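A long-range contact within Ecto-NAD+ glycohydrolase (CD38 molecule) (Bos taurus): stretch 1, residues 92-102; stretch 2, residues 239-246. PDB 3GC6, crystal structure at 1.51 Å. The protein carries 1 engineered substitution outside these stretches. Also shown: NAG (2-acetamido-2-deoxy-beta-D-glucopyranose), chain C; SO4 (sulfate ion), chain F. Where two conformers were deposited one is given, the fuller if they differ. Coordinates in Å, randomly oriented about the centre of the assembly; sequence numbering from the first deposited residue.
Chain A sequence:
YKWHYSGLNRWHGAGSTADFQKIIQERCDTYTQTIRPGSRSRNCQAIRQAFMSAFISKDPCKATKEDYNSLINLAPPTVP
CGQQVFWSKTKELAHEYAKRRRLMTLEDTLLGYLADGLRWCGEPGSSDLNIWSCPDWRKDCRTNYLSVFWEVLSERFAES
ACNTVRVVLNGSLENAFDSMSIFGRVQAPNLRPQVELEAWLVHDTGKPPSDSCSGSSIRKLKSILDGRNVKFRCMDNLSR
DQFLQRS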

# COMPACT_ATOMS: atom_id res chain seq x y z
N GLU A 92 -15.18 -14.45 18.77
CA GLU A 92 -13.86 -15.07 18.90
C GLU A 92 -13.69 -16.28 17.95
O GLU A 92 -12.69 -16.42 17.23
CB GLU A 92 -13.60 -15.46 20.37
CG GLU A 92 -13.17 -14.29 21.29
CD GLU A 92 -14.31 -13.36 21.72
OE1 GLU A 92 -15.48 -13.74 21.49
OE2 GLU A 92 -14.06 -12.25 22.27
N LEU A 93 -14.69 -17.14 17.94
CA LEU A 93 -14.61 -18.34 17.11
C LEU A 93 -14.57 -17.99 15.62
O LEU A 93 -13.79 -18.58 14.87
CB LEU A 93 -15.81 -19.24 17.38
CG LEU A 93 -15.89 -20.45 16.46
CD1 LEU A 93 -14.72 -21.44 16.63
CD2 LEU A 93 -17.26 -21.11 16.69
N ALA A 94 -15.43 -17.06 15.20
CA ALA A 94 -15.52 -16.73 13.78
C ALA A 94 -14.20 -16.18 13.27
O ALA A 94 -13.78 -16.50 12.15
CB ALA A 94 -16.69 -15.71 13.52
N HIS A 95 -13.54 -15.38 14.09
CA HIS A 95 -12.29 -14.76 13.63
C HIS A 95 -11.15 -15.77 13.65
O HIS A 95 -10.32 -15.78 12.73
CB HIS A 95 -12.04 -13.46 14.37
CG HIS A 95 -13.13 -12.44 14.12
ND1 HIS A 95 -13.12 -11.59 13.02
CD2 HIS A 95 -14.29 -12.18 14.78
CE1 HIS A 95 -14.21 -10.84 13.03
NE2 HIS A 95 -14.93 -11.17 14.08
N GLU A 96 -11.17 -16.68 14.62
CA GLU A 96 -10.19 -17.79 14.59
C GLU A 96 -10.38 -18.63 13.33
O GLU A 96 -9.42 -18.97 12.63
CB GLU A 96 -10.29 -18.65 15.86
CG GLU A 96 -9.28 -19.81 15.93
CD GLU A 96 -7.82 -19.38 15.92
OE1 GLU A 96 -7.53 -18.18 16.17
OE2 GLU A 96 -6.97 -20.27 15.67
N TYR A 97 -11.64 -18.98 13.03
CA TYR A 97 -11.92 -19.76 11.83
C TYR A 97 -11.45 -19.03 10.57
O TYR A 97 -10.79 -19.61 9.71
CB TYR A 97 -13.43 -20.01 11.78
CG TYR A 97 -14.01 -20.53 10.49
CD1 TYR A 97 -13.82 -21.86 10.10
CD2 TYR A 97 -14.83 -19.73 9.71
CE1 TYR A 97 -14.41 -22.36 8.93
CE2 TYR A 97 -15.42 -20.23 8.55
CZ TYR A 97 -15.19 -21.52 8.16
OH TYR A 97 -15.78 -22.00 7.01
N ALA A 98 -11.78 -17.74 10.46
CA ALA A 98 -11.38 -16.99 9.28
C ALA A 98 -9.88 -16.95 9.16
O ALA A 98 -9.37 -17.09 8.05
CB ALA A 98 -11.95 -15.59 9.30
N LYS A 99 -9.19 -16.79 10.29
CA LYS A 99 -7.70 -16.77 10.27
C LYS A 99 -7.13 -18.11 9.80
O LYS A 99 -6.27 -18.16 8.90
CB LYS A 99 -7.17 -16.37 11.66
CG LYS A 99 -7.41 -14.90 11.92
CD LYS A 99 -6.76 -14.36 13.19
CE LYS A 99 -7.76 -14.43 14.35
NZ LYS A 99 -8.01 -13.09 14.98
N ARG A 100 -7.63 -19.20 10.37
CA ARG A 100 -7.08 -20.51 10.04
C ARG A 100 -7.36 -20.87 8.59
O ARG A 100 -6.53 -21.54 7.94
CB ARG A 100 -7.70 -21.58 10.96
CG ARG A 100 -7.35 -21.41 12.45
CD ARG A 100 -5.90 -21.84 12.79
NE ARG A 100 -4.90 -20.95 12.20
CZ ARG A 100 -4.58 -19.75 12.67
NH1 ARG A 100 -5.17 -19.26 13.76
NH2 ARG A 100 -3.65 -19.02 12.05
N ARG A 101 -8.49 -20.41 8.07
CA ARG A 101 -8.93 -20.79 6.72
C ARG A 101 -8.62 -19.73 5.66
O ARG A 101 -8.95 -19.94 4.48
CB ARG A 101 -10.44 -21.10 6.69
CG ARG A 101 -10.90 -22.17 7.68
CD ARG A 101 -10.59 -23.55 7.19
NE ARG A 101 -11.03 -24.62 8.10
CZ ARG A 101 -12.03 -25.45 7.84
NH1 ARG A 101 -12.70 -25.34 6.70
NH2 ARG A 101 -12.35 -26.41 8.72
N ARG A 102 -7.96 -18.65 6.05
CA ARG A 102 -7.64 -17.52 5.16
C ARG A 102 -8.92 -17.03 4.46
O ARG A 102 -8.97 -16.84 3.24
CB ARG A 102 -6.57 -17.91 4.12
CG ARG A 102 -5.28 -18.55 4.70
CD ARG A 102 -4.61 -17.79 5.83
NE ARG A 102 -3.26 -18.32 6.13
CZ ARG A 102 -2.98 -19.26 7.05
NH1 ARG A 102 -3.93 -19.80 7.79
NH2 ARG A 102 -1.72 -19.66 7.22
C1 NAG C . -21.86 -18.18 22.57
C2 NAG C . -20.33 -18.28 22.46
C3 NAG C . -19.71 -18.09 23.86
C4 NAG C . -20.28 -16.90 24.64
C5 NAG C . -21.80 -16.92 24.57
C6 NAG C . -22.45 -15.69 25.22
C7 NAG C . -19.44 -19.70 20.66
C8 NAG C . -19.25 -21.09 20.16
N2 NAG C . -19.92 -19.58 21.91
O3 NAG C . -18.30 -18.02 23.76
O4 NAG C . -19.85 -16.96 26.01
O5 NAG C . -22.18 -16.95 23.20
O6 NAG C . -21.90 -14.50 24.70
O7 NAG C . -19.15 -18.73 19.94
S SO4 F . -1.19 -21.15 10.04
O1 SO4 F . -2.59 -20.85 9.71
O2 SO4 F . -0.62 -22.07 9.06
O3 SO4 F . -0.43 -19.90 10.05
O4 SO4 F . -1.16 -21.77 11.37
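Stretch 2 (239-246) SRDQFLQR

Stretch 2 contains a short helix, residues 240-244, that runs in nearly the same direction as the helix of stretch 1; the axes cross at -28° and approach to 11.2 Å. The register pairs Leu93 with Arg240 (CA to CA 7.4 Å) and Tyr97 with Leu244 (CA to CA 6.4 Å), so one turn of each helix matches one turn of the other. Ser239 caps the short helix: with chi1 in p, its OG accepts from Gln242 N at 3.1 Å.

On stretch 1, Leu93 and Tyr97 point toward the partner and both take chi1 t. On stretch 2 the CA-to-CB bonds of Phe243 and Leu244 point sideways, and the rotamers bring the side-chain ends nearer. Phe243, in t, places CZ 3.4 Å from Tyr97 CD1, over one face of the tyrosine ring; the ring planes meet obliquely at 34°. Leu93 CD1 packs at the edge of the phenylalanine ring, 4.0 Å from CD2 of Phe243. Leu244, with chi1 m and chi2 t, sends CD2 to 3.9 Å from Tyr97 CB. Leu244 CD2 also lies 4.3 Å from Leu93 CD1, so a compact apolar side chain suits a place between Leu93 and Tyr97.

Long arginines finish both ends. Arg240 extends through chi2 and chi3 in t, carrying NH1 to 3.8 Å from Leu93 CB, while a water links Leu93 N, the sugar and, weakly, Arg240 NH1. At the other end Leu244 O receives no backbone amide within the stretch, and Arg101 supplies a donor: its NH2 bonds Leu244 O at 3.0 Å, almost linearly, and also, weakly, Arg246 O at 3.0 Å. Arg101, with chi1 and chi2 in m and chi3 in t, brings its guanidinium to these carbonyls; the long, multi-donor side chain suits the place. Its NE reaches Leu244 O through a second water. Arg100, by contrast, starts toward stretch 2 but folds away, its NH1 forming a salt bridge with Glu96 OE2 at 2.8 Å and its NH2 binding sulfate O1 at 3.2 Å.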

# COMPACT_ATOMS: atom_id res chain seq x y z
N SER A 239 -18.78 -29.05 18.19
CA SER A 239 -18.04 -28.24 19.14
C SER A 239 -17.10 -27.33 18.35
O SER A 239 -16.90 -27.52 17.14
CB SER A 239 -17.17 -29.15 20.04
OG SER A 239 -16.18 -29.80 19.25
N ARG A 240 -16.47 -26.39 19.04
CA ARG A 240 -15.47 -25.55 18.39
C ARG A 240 -14.38 -26.35 17.67
O ARG A 240 -14.03 -26.07 16.52
CB ARG A 240 -14.81 -24.60 19.39
CG ARG A 240 -15.75 -23.57 19.97
CD ARG A 240 -14.99 -22.63 20.90
NE ARG A 240 -15.88 -21.88 21.77
CZ ARG A 240 -15.93 -20.55 21.81
NH1 ARG A 240 -15.13 -19.82 21.04
NH2 ARG A 240 -16.78 -19.95 22.64
N ASP A 241 -13.82 -27.35 18.35
CA ASP A 241 -12.73 -28.12 17.74
C ASP A 241 -13.24 -28.96 16.57
O ASP A 241 -12.53 -29.08 15.56
CB ASP A 241 -12.05 -29.03 18.77
CG ASP A 241 -11.26 -28.23 19.80
OD1 ASP A 241 -10.99 -27.03 19.58
OD2 ASP A 241 -10.88 -28.83 20.84
N GLN A 242 -14.44 -29.54 16.70
CA GLN A 242 -14.98 -30.32 15.57
C GLN A 242 -15.18 -29.41 14.36
O GLN A 242 -14.85 -29.78 13.24
CB GLN A 242 -16.31 -30.98 15.93
CG GLN A 242 -16.14 -32.09 16.96
CD GLN A 242 -17.45 -32.63 17.43
OE1 GLN A 242 -18.41 -31.88 17.67
NE2 GLN A 242 -17.51 -33.95 17.58
N PHE A 243 -15.69 -28.21 14.60
CA PHE A 243 -15.95 -27.24 13.54
C PHE A 243 -14.64 -26.86 12.85
O PHE A 243 -14.51 -26.88 11.60
CB PHE A 243 -16.61 -26.00 14.15
CG PHE A 243 -16.70 -24.82 13.21
CD1 PHE A 243 -17.40 -24.91 12.02
CD2 PHE A 243 -16.10 -23.61 13.54
CE1 PHE A 243 -17.51 -23.84 11.16
CE2 PHE A 243 -16.18 -22.52 12.67
CZ PHE A 243 -16.87 -22.62 11.48
N LEU A 244 -13.65 -26.51 13.65
CA LEU A 244 -12.37 -26.05 13.06
C LEU A 244 -11.68 -27.15 12.24
O LEU A 244 -10.91 -26.86 11.30
CB LEU A 244 -11.44 -25.52 14.18
CG LEU A 244 -11.91 -24.20 14.79
CD1 LEU A 244 -11.06 -23.90 16.02
CD2 LEU A 244 -11.86 -23.03 13.78
N GLN A 245 -11.91 -28.41 12.63
CA GLN A 245 -11.26 -29.56 11.96
C GLN A 245 -12.12 -30.23 10.87
O GLN A 245 -11.75 -31.28 10.31
CB GLN A 245 -10.83 -30.61 13.01
CG GLN A 245 -9.78 -30.08 14.01
CD GLN A 245 -9.28 -31.17 14.98
OE1 GLN A 245 -10.01 -32.12 15.30
NE2 GLN A 245 -8.04 -31.03 15.45
N ARG A 246 -13.27 -29.63 10.57
CA ARG A 246 -14.16 -30.16 9.53
C ARG A 246 -13.46 -30.21 8.18
O ARG A 246 -12.94 -29.21 7.71
CB ARG A 246 -15.43 -29.31 9.42
CG ARG A 246 -16.54 -29.72 10.36
CD ARG A 246 -17.00 -31.15 10.11
NE ARG A 246 -17.94 -31.24 8.99
CZ ARG A 246 -19.26 -31.25 9.11
NH1 ARG A 246 -19.83 -31.18 10.32
NH2 ARG A 246 -20.03 -31.33 8.03
O HOH W 1 -16.85 -17.12 19.91
O HOH W 2 -9.65 -24.46 10.43